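Local coordinates for protein N-acetylmuramoyl-L-alanine amidase (Clostridium intestinale URNW, PDB 6SRT) that probably hydrolyses the amide bond between N-acetylmuramic acid and L-alanine in bacterial cell-wall peptidoglycan, using a bound zinc ion, at residues K142-K145 with Q149-C152; V45-V50 with G93-G98; Y37-N42 with G72-I77. All coordinates share one frame; numbering follows the deposited sequence.

Contact 1: K142-K145 with Q149-C152. With ZN (zinc ion), chain B; PO4 (phosphate ion), chain F.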
ATOM      1  N   LYS A 142      10.359   0.330   1.862  1.00 11.03           N
ATOM      2  CA  LYS A 142      10.634   1.731   1.554  1.00 11.67           C
ATOM      3  C   LYS A 142       9.430   2.618   1.772  1.00 10.47           C
ATOM      4  O   LYS A 142       8.284   2.180   1.638  1.00 11.47           O
ATOM      5  CB  LYS A 142      11.083   1.939   0.096  1.00 14.22           C
ATOM      6  CG  LYS A 142      12.414   1.283  -0.272  1.00 16.30           C
ATOM      7  CD  LYS A 142      13.553   2.155   0.225  1.00 23.80           C
ATOM      8  CE  LYS A 142      14.926   1.531   0.492  1.00 33.77           C
ATOM      9  NZ  LYS A 142      15.203   0.653  -0.620  1.00 38.38           N
ATOM     10  N   ARG A 143       9.658   3.859   2.125  1.00 11.71           N
ATOM     11  CA  ARG A 143       8.623   4.881   2.112  1.00 11.08           C
ATOM     12  C   ARG A 143       8.495   5.434   0.684  1.00 11.24           C
ATOM     13  O   ARG A 143       9.507   5.468  -0.064  1.00 12.53           O
ATOM     14  CB  ARG A 143       9.029   6.034   3.014  1.00 12.53           C
ATOM     15  CG  ARG A 143       9.175   5.597   4.465  1.00 14.24           C
ATOM     16  CD  ARG A 143       9.753   6.643   5.337  1.00 16.99           C
ATOM     17  NE  ARG A 143      11.117   6.811   4.944  1.00 20.21           N
ATOM     18  CZ  ARG A 143      11.960   7.657   5.536  1.00 24.04           C
ATOM     19  NH1 ARG A 143      11.600   8.316   6.625  1.00 30.56           N
ATOM     20  NH2 ARG A 143      13.151   7.833   4.989  1.00 32.59           N
ATOM     21  N   HIS A 144       7.325   5.966   0.324  1.00 10.80           N
ATOM     22  CA  HIS A 144       7.214   6.643  -0.996  1.00 11.54           C
ATOM     23  C   HIS A 144       8.327   7.696  -1.168  1.00 11.69           C
ATOM     24  O   HIS A 144       8.961   7.767  -2.210  1.00 12.54           O
ATOM     25  CB  HIS A 144       5.808   7.188  -1.161  1.00 11.34           C
ATOM     26  CG  HIS A 144       5.484   7.731  -2.533  1.00 11.47           C
ATOM     27  ND1 HIS A 144       4.220   8.286  -2.750  1.00 12.76           N
ATOM     28  CD2 HIS A 144       6.213   7.823  -3.663  1.00 13.51           C
ATOM     29  CE1 HIS A 144       4.255   8.719  -4.028  1.00 13.69           C
ATOM     30  NE2 HIS A 144       5.448   8.440  -4.598  1.00 14.77           N
ATOM     31  N   LYS A 145       8.583   8.472  -0.115  1.00 11.56           N
ATOM     32  CA  LYS A 145       9.591   9.565  -0.182  1.00 13.08           C
ATOM     33  C   LYS A 145      11.023   9.020  -0.360  1.00 13.60           C
ATOM     34  O   LYS A 145      11.893   9.826  -0.718  1.00 15.47           O
ATOM     35  CB  LYS A 145       9.538  10.433   1.066  1.00 13.68           C
ATOM     36  CG  LYS A 145       9.853   9.710   2.367  1.00 16.34           C
ATOM     37  CD  LYS A 145      10.089  10.579   3.513  1.00 23.34           C
ATOM     38  CE  LYS A 145       8.891  11.318   3.959  1.00 27.43           C
ATOM     39  NZ  LYS A 145       9.162  12.005   5.269  1.00 34.36           N
ATOM     40  N   GLN A 149      10.265  12.158  -4.981  1.00 18.88           N
ATOM     41  CA  GLN A 149      10.194  13.422  -4.249  1.00 17.73           C
ATOM     42  C   GLN A 149       8.738  13.651  -3.820  1.00 16.61           C
ATOM     43  O   GLN A 149       7.876  13.968  -4.650  1.00 20.33           O
ATOM     44  CB  GLN A 149      10.749  14.577  -5.068  1.00 23.81           C
ATOM     45  CG  GLN A 149      10.674  15.902  -4.322  1.00 30.95           C
ATOM     46  CD  GLN A 149      11.116  17.047  -5.209  1.00 48.75           C
ATOM     47  OE1 GLN A 149      11.897  16.897  -6.161  1.00 69.88           O
ATOM     48  NE2 GLN A 149      10.586  18.221  -4.909  1.00 69.88           N
ATOM     49  N   THR A 150       8.450  13.485  -2.529  1.00 16.43           N
ATOM     50  CA  THR A 150       7.107  13.599  -1.944  1.00 15.91           C
ATOM     51  C   THR A 150       7.286  13.657  -0.449  1.00 15.25           C
ATOM     52  O   THR A 150       8.292  13.191   0.105  1.00 16.49           O
ATOM     53  CB  THR A 150       6.226  12.425  -2.368  1.00 15.35           C
ATOM     54  OG1 THR A 150       4.953  12.626  -1.753  1.00 15.17           O
ATOM     55  CG2 THR A 150       6.790  11.040  -2.046  1.00 15.70           C
ATOM     56  N   GLU A 151       6.292  14.158   0.241  1.00 15.44           N
ATOM     57  CA  GLU A 151       6.235  14.040   1.731  1.00 16.03           C
ATOM     58  C   GLU A 151       5.577  12.720   2.106  1.00 14.35           C
ATOM     59  O   GLU A 151       5.631  12.346   3.302  1.00 15.45           O
ATOM     60  CB  GLU A 151       5.427  15.199   2.289  1.00 19.62           C
ATOM     61  CG  GLU A 151       5.993  16.587   2.008  1.00 26.10           C
ATOM     62  CD  GLU A 151       5.522  17.686   2.970  1.00 37.50           C
ATOM     63  OE1 GLU A 151       4.320  17.879   3.046  1.00 52.20           O
ATOM     64  OE2 GLU A 151       6.363  18.330   3.591  1.00 61.39           O
ATOM     65  N   CYS A 152       4.898  12.013   1.208  1.00 12.54           N
ATOM     66  CA  CYS A 152       4.231  10.748   1.523  1.00 11.72           C
ATOM     67  C   CYS A 152       5.272   9.746   2.006  1.00 12.18           C
ATOM     68  O   CYS A 152       6.357   9.625   1.383  1.00 12.51           O
ATOM     69  CB  CYS A 152       3.543  10.277   0.286  1.00 12.08           C
ATOM     70  SG  CYS A 152       2.837   8.625   0.440  1.00 12.82           S
TER
HETATM   71 ZN    ZN B 201       2.603   7.954  -1.714  0.80 11.54          ZN
HETATM   72  P   PO4 F 205       4.586  10.559  -7.285  0.70 27.45           P
HETATM   73  O1  PO4 F 205       4.948  11.838  -6.536  0.70 39.88           O
HETATM   74  O2  PO4 F 205       5.555   9.588  -7.014  0.70 20.20           O
HETATM   75  O3  PO4 F 205       4.409  10.836  -8.733  0.70 30.42           O
HETATM   76  O4  PO4 F 205       3.220  10.059  -6.781  0.70 44.07           O
HETATM   77  O   HOH W   1      11.528  12.706  -1.133  1.00 24.32           O
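Thr-150 sets its methyl group over the face of the His-144 imidazole: CG2 lies 3.6 Å from the ring centroid and only 11° off the ring normal, a CH-pi contact. The threonine torsion explains the pose. OG1 is anti to the backbone N (chi1 -180°), which leaves CG2 as the branch turned toward the histidine. OG1 then accepts a nearly straight hydrogen bond from Cys-152 N (3.0 Å, 165°), closing an ST turn. One residue thus packs a methyl on a zinc-binding ring, and its hydroxyl closes the turn leading to another ligand. Its backbone also takes part: Thr-150 O packs 3.2 Å from Lys-145 CB, and a water 2.9 Å from Lys-145 O makes a weak bond to Thr-150 N.

This loop follows the edge strand 140-143, and with the end of that strand it forms one side of the zinc site of the amidase 2 (PGRP-like) fold, in which His-47 of the neighbouring strand is the third protein ligand.

At Glu-151 the contact is made by backbone. Its carbonyl O lies 3.5 Å from Lys-145 CE, where the lysine's aliphatic chain, bent at chi3, runs beside the loop; the glutamate OE1 makes a weak hydrogen bond to Asn-113.

Cys-152 uses both its backbone and its sulfur. Its O receives a weak, strongly bent bond from Lys-145 N, while its SG binds zinc at 2.3 Å. His-144 ND1 binds the same ion at 1.9 Å, and the sulfur sits at the edge of that ring. With ND1 on the metal, NE2 carries the proton and donates to phosphate O2 at 2.7 Å, in the ring plane; the phosphate, probably from the crystallisation liquor, is also bonded by Arg-148.

Contact 2: V45-V50 with G93-G98. With ZN (zinc ion), chain B.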
ATOM      1  N   VAL A  45       6.408  -0.528  -0.786  1.00  9.75           N
ATOM      2  CA  VAL A  45       6.406   0.949  -0.641  1.00  9.81           C
ATOM      3  C   VAL A  45       5.159   1.377   0.139  1.00  9.63           C
ATOM      4  O   VAL A  45       4.014   1.013  -0.233  1.00  9.91           O
ATOM      5  CB  VAL A  45       6.463   1.682  -1.981  1.00  9.82           C
ATOM      6  CG1 VAL A  45       6.429   3.185  -1.783  1.00 11.22           C
ATOM      7  CG2 VAL A  45       7.690   1.301  -2.778  1.00 11.35           C
ATOM      8  N   TYR A  46       5.395   2.148   1.218  1.00  9.33           N
ATOM      9  CA  TYR A  46       4.320   2.642   2.081  1.00 10.09           C
ATOM     10  C   TYR A  46       3.908   4.064   1.695  1.00  9.90           C
ATOM     11  O   TYR A  46       4.741   4.935   1.432  1.00 10.20           O
ATOM     12  CB  TYR A  46       4.744   2.650   3.555  1.00 10.06           C
ATOM     13  CG  TYR A  46       5.102   1.278   4.083  1.00 10.09           C
ATOM     14  CD1 TYR A  46       4.108   0.401   4.408  1.00 10.51           C
ATOM     15  CD2 TYR A  46       6.394   0.850   4.249  1.00 13.21           C
ATOM     16  CE1 TYR A  46       4.350  -0.891   4.852  1.00 10.70           C
ATOM     17  CE2 TYR A  46       6.669  -0.384   4.743  1.00 15.16           C
ATOM     18  CZ  TYR A  46       5.659  -1.286   5.010  1.00 12.09           C
ATOM     19  OH  TYR A  46       6.047  -2.544   5.412  1.00 14.64           O
ATOM     20  N   HIS A  47       2.580   4.257   1.699  1.00  9.27           N
ATOM     21  CA  HIS A  47       1.902   5.510   1.325  1.00  9.57           C
ATOM     22  C   HIS A  47       0.919   5.949   2.393  1.00 10.06           C
ATOM     23  O   HIS A  47       0.416   5.118   3.135  1.00 10.10           O
ATOM     24  CB  HIS A  47       1.143   5.321   0.042  1.00  9.20           C
ATOM     25  CG  HIS A  47       1.979   4.938  -1.135  1.00  9.83           C
ATOM     26  ND1 HIS A  47       2.531   5.911  -1.937  1.00 10.73           N
ATOM     27  CD2 HIS A  47       2.306   3.738  -1.641  1.00 10.21           C
ATOM     28  CE1 HIS A  47       3.181   5.310  -2.923  1.00 11.29           C
ATOM     29  NE2 HIS A  47       3.105   3.981  -2.739  1.00 11.02           N
ATOM     30  N   HIS A  48       0.606   7.237   2.376  1.00 10.31           N
ATOM     31  CA  HIS A  48      -0.601   7.755   3.050  1.00 10.88           C
ATOM     32  C   HIS A  48      -1.497   8.344   1.996  1.00 10.92           C
ATOM     33  O   HIS A  48      -1.082   8.624   0.880  1.00 12.46           O
ATOM     34  CB  HIS A  48      -0.279   8.720   4.192  1.00 10.64           C
ATOM     35  CG  HIS A  48       0.256  10.063   3.879  1.00 11.08           C
ATOM     36  ND1 HIS A  48       0.313  11.059   4.866  1.00 11.49           N
ATOM     37  CD2 HIS A  48       0.712  10.588   2.720  1.00 11.59           C
ATOM     38  CE1 HIS A  48       0.820  12.123   4.324  1.00 11.66           C
ATOM     39  NE2 HIS A  48       1.055  11.889   3.007  1.00 11.60           N
ATOM     40  N   THR A  49      -2.761   8.511   2.351  1.00 10.95           N
ATOM     41  CA  THR A  49      -3.752   9.025   1.422  1.00 11.23           C
ATOM     42  C   THR A  49      -3.925  10.526   1.464  1.00 12.17           C
ATOM     43  O   THR A  49      -4.537  11.080   0.537  1.00 13.08           O
ATOM     44  CB  THR A  49      -5.112   8.381   1.669  1.00 11.56           C
ATOM     45  OG1 THR A  49      -5.534   8.641   3.019  1.00 12.44           O
ATOM     46  CG2 THR A  49      -5.099   6.891   1.443  1.00 13.56           C
ATOM     47  N   VAL A  50      -3.455  11.179   2.496  1.00 12.42           N
ATOM     48  CA  VAL A  50      -3.651  12.595   2.820  1.00 12.76           C
ATOM     49  C   VAL A  50      -5.099  12.842   3.249  1.00 12.92           C
ATOM     50  O   VAL A  50      -5.332  13.232   4.374  1.00 15.41           O
ATOM     51  CB  VAL A  50      -3.190  13.565   1.728  1.00 14.64           C
ATOM     52  CG1 VAL A  50      -3.375  15.007   2.180  1.00 17.74           C
ATOM     53  CG2 VAL A  50      -1.741  13.311   1.347  1.00 16.15           C
ATOM     54  N   GLY A  93       0.889  -1.927 -10.296  1.00 10.19           N
ATOM     55  CA  GLY A  93       0.083  -0.837  -9.718  1.00 10.21           C
ATOM     56  C   GLY A  93       0.448   0.499 -10.322  1.00 10.87           C
ATOM     57  O   GLY A  93       1.245   0.591 -11.302  1.00 11.90           O
ATOM     58  N   SER A  94      -0.108   1.527  -9.715  1.00 10.42           N
ATOM     59  CA  SER A  94       0.114   2.916 -10.086  1.00 10.68           C
ATOM     60  C   SER A  94       0.284   3.741  -8.818  1.00 10.77           C
ATOM     61  O   SER A  94      -0.636   4.489  -8.421  1.00 13.17           O
ATOM     62  CB  SER A  94      -1.097   3.477 -10.886  1.00 12.31           C
ATOM     63  OG  SER A  94      -1.342   2.726 -12.065  1.00 13.82           O
ATOM     64  N   HIS A  95       1.386   3.543  -8.156  1.00 10.64           N
ATOM     65  CA  HIS A  95       1.639   4.200  -6.856  1.00 10.31           C
ATOM     66  C   HIS A  95       3.009   4.833  -6.762  1.00 10.70           C
ATOM     67  O   HIS A  95       3.130   5.776  -5.954  1.00 12.75           O
ATOM     68  CB  HIS A  95       1.336   3.283  -5.680  1.00 10.36           C
ATOM     69  CG  HIS A  95       2.289   2.114  -5.594  1.00  9.79           C
ATOM     70  ND1 HIS A  95       3.471   2.141  -4.911  1.00 10.21           N
ATOM     71  CD2 HIS A  95       2.243   0.921  -6.241  1.00  9.95           C
ATOM     72  CE1 HIS A  95       4.108   1.009  -5.130  1.00 10.15           C
ATOM     73  NE2 HIS A  95       3.374   0.235  -5.923  1.00 10.22           N
ATOM     74  N   ALA A  96       4.022   4.414  -7.518  1.00 11.56           N
ATOM     75  CA  ALA A  96       5.393   4.973  -7.382  1.00 13.26           C
ATOM     76  C   ALA A  96       6.061   4.852  -8.760  1.00 12.72           C
ATOM     77  O   ALA A  96       6.764   3.883  -9.016  1.00 12.83           O
ATOM     78  CB  ALA A  96       6.179   4.307  -6.317  1.00 16.08           C
ATOM     79  N   PRO A  97       5.768   5.798  -9.696  1.00 14.00           N
ATOM     80  CA  PRO A  97       6.359   5.715 -11.017  1.00 13.64           C
ATOM     81  C   PRO A  97       7.892   5.534 -10.931  1.00 13.81           C
ATOM     82  O   PRO A  97       8.586   6.237 -10.205  1.00 17.09           O
ATOM     83  CB  PRO A  97       5.971   7.011 -11.697  1.00 18.11           C
ATOM     84  CG  PRO A  97       4.699   7.430 -10.970  1.00 19.14           C
ATOM     85  CD  PRO A  97       4.939   6.990  -9.539  1.00 17.31           C
ATOM     86  N   GLY A  98       8.378   4.567 -11.676  1.00 13.48           N
ATOM     87  CA  GLY A  98       9.767   4.168 -11.706  1.00 13.67           C
ATOM     88  C   GLY A  98      10.035   2.888 -10.989  1.00 13.54           C
ATOM     89  O   GLY A  98      10.973   2.196 -11.412  1.00 16.06           O
TER
HETATM   90 ZN    ZN B 201       2.603   7.954  -1.714  0.80 11.54          ZN
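Two histidines hydrogen-bond to one another: His-47 NE2 donates to His-95 ND1 over 2.9 Å, bent to 147° at the hydrogen. Imidazole suits both places because it can accept at one nitrogen and donate at the other. His-47 gives its ND1 to zinc at 2.1 Å, leaving NE2 as the donor; His-95 donates from NE2 to Ala-103 O, leaving ND1 as the acceptor. His-95 is therefore a second-shell residue that helps fix the rotation of a metal ligand. The rings meet rim to rim with planes at 86°, and the bond tilts out of both.

The His-95 CG sits between its backbone N and carbonyl carbon (chi1 67°), which swings the ring toward the strand; the turn about CB-CG points ND1 at His-47, and CB comes within 3.5 Å of His-47 NE2. Val-45, on the same face of the strand as His-47, packs its branched CB 4.0 Å from His-95 CE1; a compact apolar residue suits this buried spot.

Asn-100 OD1, in the loop before strand 103-108, accepts from the backbone N of both His-95 and Ala-96. Strand 43-48 runs between strands 103-108 and 140-143, and Tyr-46 on its other face packs against helix 159-165.

Contact 3: Y37-N42 with G72-I77. With PO4 (phosphate ion), chain E.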
ATOM      1  N   TYR A  37       0.422  -7.544 -16.097  1.00 10.16           N
ATOM      2  CA  TYR A  37       0.804  -8.615 -15.154  1.00 11.41           C
ATOM      3  C   TYR A  37       2.273  -8.885 -15.241  1.00 12.13           C
ATOM      4  O   TYR A  37       2.747  -9.874 -14.615  1.00 12.95           O
ATOM      5  CB  TYR A  37      -0.133  -9.849 -15.258  1.00 12.54           C
ATOM      6  CG  TYR A  37      -1.565  -9.527 -14.892  1.00 11.72           C
ATOM      7  CD1 TYR A  37      -2.382  -8.818 -15.752  1.00 11.69           C
ATOM      8  CD2 TYR A  37      -2.070  -9.873 -13.647  1.00 14.50           C
ATOM      9  CE1 TYR A  37      -3.713  -8.567 -15.433  1.00 13.10           C
ATOM     10  CE2 TYR A  37      -3.373  -9.623 -13.306  1.00 14.02           C
ATOM     11  CZ  TYR A  37      -4.194  -8.959 -14.190  1.00 13.74           C
ATOM     12  OH  TYR A  37      -5.502  -8.708 -13.805  1.00 16.68           O
ATOM     13  N   ASN A  38       3.015  -8.016 -15.913  1.00 12.06           N
ATOM     14  CA  ASN A  38       4.496  -8.087 -15.946  1.00 13.02           C
ATOM     15  C   ASN A  38       5.014  -7.406 -14.686  1.00 13.02           C
ATOM     16  O   ASN A  38       5.622  -6.365 -14.751  1.00 13.16           O
ATOM     17  CB  ASN A  38       5.094  -7.525 -17.217  1.00 13.44           C
ATOM     18  CG  ASN A  38       4.844  -8.378 -18.448  1.00 14.75           C
ATOM     19  OD1 ASN A  38       4.518  -9.590 -18.405  1.00 17.79           O
ATOM     20  ND2 ASN A  38       4.996  -7.736 -19.572  1.00 15.77           N
ATOM     21  N   PHE A  39       4.702  -8.031 -13.549  1.00 13.37           N
ATOM     22  CA  PHE A  39       4.965  -7.486 -12.212  1.00 12.36           C
ATOM     23  C   PHE A  39       5.828  -8.498 -11.465  1.00 12.46           C
ATOM     24  O   PHE A  39       5.476  -9.642 -11.435  1.00 16.12           O
ATOM     25  CB  PHE A  39       3.616  -7.323 -11.518  1.00 12.68           C
ATOM     26  CG  PHE A  39       3.649  -6.777 -10.120  1.00 11.05           C
ATOM     27  CD1 PHE A  39       4.207  -5.565  -9.795  1.00 11.33           C
ATOM     28  CD2 PHE A  39       3.075  -7.509  -9.079  1.00 12.40           C
ATOM     29  CE1 PHE A  39       4.204  -5.083  -8.503  1.00 11.63           C
ATOM     30  CE2 PHE A  39       3.004  -7.000  -7.801  1.00 13.04           C
ATOM     31  CZ  PHE A  39       3.599  -5.802  -7.492  1.00 11.83           C
ATOM     32  N   ASN A  40       6.973  -8.028 -10.976  1.00 11.61           N
ATOM     33  CA  ASN A  40       7.947  -8.932 -10.338  1.00 12.56           C
ATOM     34  C   ASN A  40       8.387  -8.239  -9.057  1.00 11.35           C
ATOM     35  O   ASN A  40       9.458  -7.625  -9.004  1.00 12.99           O
ATOM     36  CB  ASN A  40       9.095  -9.235 -11.294  1.00 14.84           C
ATOM     37  CG  ASN A  40       8.641 -10.056 -12.483  1.00 16.61           C
ATOM     38  OD1 ASN A  40       8.672 -11.307 -12.408  1.00 23.50           O
ATOM     39  ND2 ASN A  40       8.252  -9.368 -13.505  1.00 18.90           N
ATOM     40  N   PRO A  41       7.586  -8.308  -7.991  1.00 10.88           N
ATOM     41  CA  PRO A  41       7.868  -7.481  -6.834  1.00 11.24           C
ATOM     42  C   PRO A  41       9.081  -7.915  -6.035  1.00 11.43           C
ATOM     43  O   PRO A  41       9.247  -9.112  -5.758  1.00 13.33           O
ATOM     44  CB  PRO A  41       6.578  -7.594  -6.016  1.00 12.84           C
ATOM     45  CG  PRO A  41       5.982  -8.915  -6.451  1.00 13.17           C
ATOM     46  CD  PRO A  41       6.315  -9.017  -7.911  1.00 12.22           C
ATOM     47  N   ASN A  42       9.896  -6.943  -5.670  1.00 11.06           N
ATOM     48  CA  ASN A  42      11.031  -7.143  -4.768  1.00 11.49           C
ATOM     49  C   ASN A  42      11.112  -6.037  -3.730  1.00 11.07           C
ATOM     50  O   ASN A  42      12.148  -5.908  -3.048  1.00 12.81           O
ATOM     51  CB  ASN A  42      12.309  -7.397  -5.506  1.00 11.78           C
ATOM     52  CG  ASN A  42      12.761  -6.185  -6.304  1.00 13.99           C
ATOM     53  OD1 ASN A  42      12.228  -5.091  -6.191  1.00 14.04           O
ATOM     54  ND2 ASN A  42      13.787  -6.381  -7.133  1.00 20.64           N
ATOM     55  N   GLY A  72      -4.430   2.594  -7.511  1.00 10.89           N
ATOM     56  CA  GLY A  72      -3.056   2.274  -7.846  1.00 10.43           C
ATOM     57  C   GLY A  72      -2.319   1.475  -6.801  1.00 10.06           C
ATOM     58  O   GLY A  72      -1.242   0.964  -7.098  1.00 11.07           O
ATOM     59  N   TYR A  73      -2.848   1.434  -5.578  1.00 10.50           N
ATOM     60  CA  TYR A  73      -2.260   0.672  -4.472  1.00 10.28           C
ATOM     61  C   TYR A  73      -2.721  -0.792  -4.593  1.00 10.50           C
ATOM     62  O   TYR A  73      -3.849  -1.043  -5.007  1.00 12.16           O
ATOM     63  CB  TYR A  73      -2.771   1.227  -3.125  1.00 10.77           C
ATOM     64  CG  TYR A  73      -2.616   2.714  -2.987  1.00 10.44           C
ATOM     65  CD1 TYR A  73      -1.412   3.360  -3.078  1.00 11.55           C
ATOM     66  CD2 TYR A  73      -3.766   3.480  -2.780  1.00 11.96           C
ATOM     67  CE1 TYR A  73      -1.315   4.733  -2.877  1.00 13.63           C
ATOM     68  CE2 TYR A  73      -3.694   4.834  -2.576  1.00 14.61           C
ATOM     69  CZ  TYR A  73      -2.475   5.475  -2.697  1.00 13.92           C
ATOM     70  OH  TYR A  73      -2.417   6.822  -2.449  1.00 18.97           O
ATOM     71  N   HIS A  74      -1.861  -1.706  -4.142  1.00  9.58           N
ATOM     72  CA  HIS A  74      -2.259  -3.113  -4.007  1.00 10.01           C
ATOM     73  C   HIS A  74      -3.140  -3.340  -2.777  1.00  9.68           C
ATOM     74  O   HIS A  74      -3.984  -4.258  -2.799  1.00 10.29           O
ATOM     75  CB  HIS A  74      -1.037  -3.988  -3.962  1.00 10.12           C
ATOM     76  CG  HIS A  74      -0.268  -3.916  -5.238  1.00  8.87           C
ATOM     77  ND1 HIS A  74       0.746  -2.996  -5.400  1.00  9.25           N
ATOM     78  CD2 HIS A  74      -0.408  -4.641  -6.382  1.00 10.30           C
ATOM     79  CE1 HIS A  74       1.188  -3.141  -6.656  1.00  9.40           C
ATOM     80  NE2 HIS A  74       0.515  -4.144  -7.279  1.00 10.31           N
ATOM     81  N   PHE A  75      -2.971  -2.517  -1.746  1.00 10.05           N
ATOM     82  CA  PHE A  75      -3.737  -2.653  -0.491  1.00  9.88           C
ATOM     83  C   PHE A  75      -3.948  -1.237   0.061  1.00  9.07           C
ATOM     84  O   PHE A  75      -3.076  -0.365  -0.010  1.00 10.41           O
ATOM     85  CB  PHE A  75      -2.965  -3.467   0.551  1.00 10.48           C
ATOM     86  CG  PHE A  75      -2.680  -4.862   0.068  1.00 10.93           C
ATOM     87  CD1 PHE A  75      -3.620  -5.855   0.164  1.00 11.20           C
ATOM     88  CD2 PHE A  75      -1.430  -5.139  -0.551  1.00 11.06           C
ATOM     89  CE1 PHE A  75      -3.350  -7.127  -0.325  1.00 12.20           C
ATOM     90  CE2 PHE A  75      -1.170  -6.381  -1.075  1.00 11.95           C
ATOM     91  CZ  PHE A  75      -2.132  -7.365  -0.948  1.00 12.28           C
ATOM     92  N   TYR A  76      -5.086  -1.097   0.750  1.00 10.65           N
ATOM     93  CA  TYR A  76      -5.502   0.159   1.429  1.00 10.13           C
ATOM     94  C   TYR A  76      -6.014  -0.208   2.823  1.00 11.19           C
ATOM     95  O   TYR A  76      -6.962  -1.009   2.926  1.00 12.62           O
ATOM     96  CB  TYR A  76      -6.581   0.845   0.579  1.00 11.32           C
ATOM     97  CG  TYR A  76      -7.240   2.014   1.244  1.00 12.60           C
ATOM     98  CD1 TYR A  76      -6.498   2.990   1.898  1.00 11.85           C
ATOM     99  CD2 TYR A  76      -8.619   2.207   1.189  1.00 12.90           C
ATOM    100  CE1 TYR A  76      -7.117   4.066   2.523  1.00 12.15           C
ATOM    101  CE2 TYR A  76      -9.254   3.285   1.765  1.00 12.94           C
ATOM    102  CZ  TYR A  76      -8.496   4.253   2.382  1.00 13.30           C
ATOM    103  OH  TYR A  76      -9.052   5.345   2.986  1.00 14.44           O
ATOM    104  N   ILE A  77      -5.390   0.359   3.823  1.00 11.06           N
ATOM    105  CA  ILE A  77      -5.664   0.041   5.233  1.00 10.94           C
ATOM    106  C   ILE A  77      -6.389   1.227   5.817  1.00 10.90           C
ATOM    107  O   ILE A  77      -5.772   2.322   6.034  1.00 11.70           O
ATOM    108  CB  ILE A  77      -4.400  -0.326   6.006  1.00 12.36           C
ATOM    109  CG1 ILE A  77      -3.617  -1.415   5.271  1.00 11.38           C
ATOM    110  CG2 ILE A  77      -4.806  -0.736   7.394  1.00 12.65           C
ATOM    111  CD1 ILE A  77      -2.383  -1.824   5.964  1.00 12.88           C
TER
HETATM  112  P   PO4 E 204       0.098   9.305  -2.640  0.70 17.04           P
HETATM  113  O1  PO4 E 204       1.554   9.479  -2.715  0.70 25.03           O
HETATM  114  O2  PO4 E 204      -0.631   9.907  -3.829  0.70 21.11           O
HETATM  115  O3  PO4 E 204      -0.455  10.035  -1.321  0.70 18.66           O
HETATM  116  O4  PO4 E 204      -0.041   7.839  -2.591  0.70 22.59           O
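Phe-39 and His-74 reach toward each other from opposite directions and meet with nearly parallel, slid-apart rings. From its CB, with CG anti to the backbone N (chi1 180°), the Phe-39 side chain heads inward from an irregular segment. Pro-41 CD packs against one face of the benzene ring, on the side away from His-74. Farther out, CE2 comes within 3.8 Å of His-74 NE2, and CE1 lies 4.0 Å from His-74 CE1. The tip, CZ, is closest, 3.5 Å from His-74 NE2. The planes of the Phe-39 and His-74 rings differ by 18°, and their centroids are 4.9 Å apart, so the rings barely overlap.

A flat hydrocarbon ring suits this buried place, since the polar needs of the histidine are met by backbone: NE2 donates to Ala-91 O and ND1 accepts from Gly-105 N. Phe-104 stacks edge-to-face with both rings.

The neighbouring Tyr-73 turns to the metal site instead. Its OH donates to O4 of a second phosphate, probably also from the crystallisation liquor, 2.6 Å away and in the plane of the phenol ring. Another oxygen of that phosphate, O1, approaches the zinc.

Beyond these residues, strand 75-77 lies between strands 83-85 and 103-108; Phe-75 and Ile-77 pack on helix 119-136, while Tyr-76 packs on helix 56-65.

From the N terminus, residues 37-42 come first and lead directly into strand 43-48, which opens the segment 45-50. Contact 3 closes a loop when the chain returns at 72-77 after helix 56-65; contact 2 closes later, at 93-98, so the two cross. Where they meet, Ser-94 N lies 2.9 Å from Gly-72 O, a probable hydrogen bond, and Tyr-73 packs against His-47. Contact 1 follows in series, after helix 119-136, and closes a short turn with three residues between its segments. It joins contact 2 through neighbouring strands 140-143 and 43-48 and through the shared zinc. Contact 3 does not touch contact 1, though both reach the same sheet.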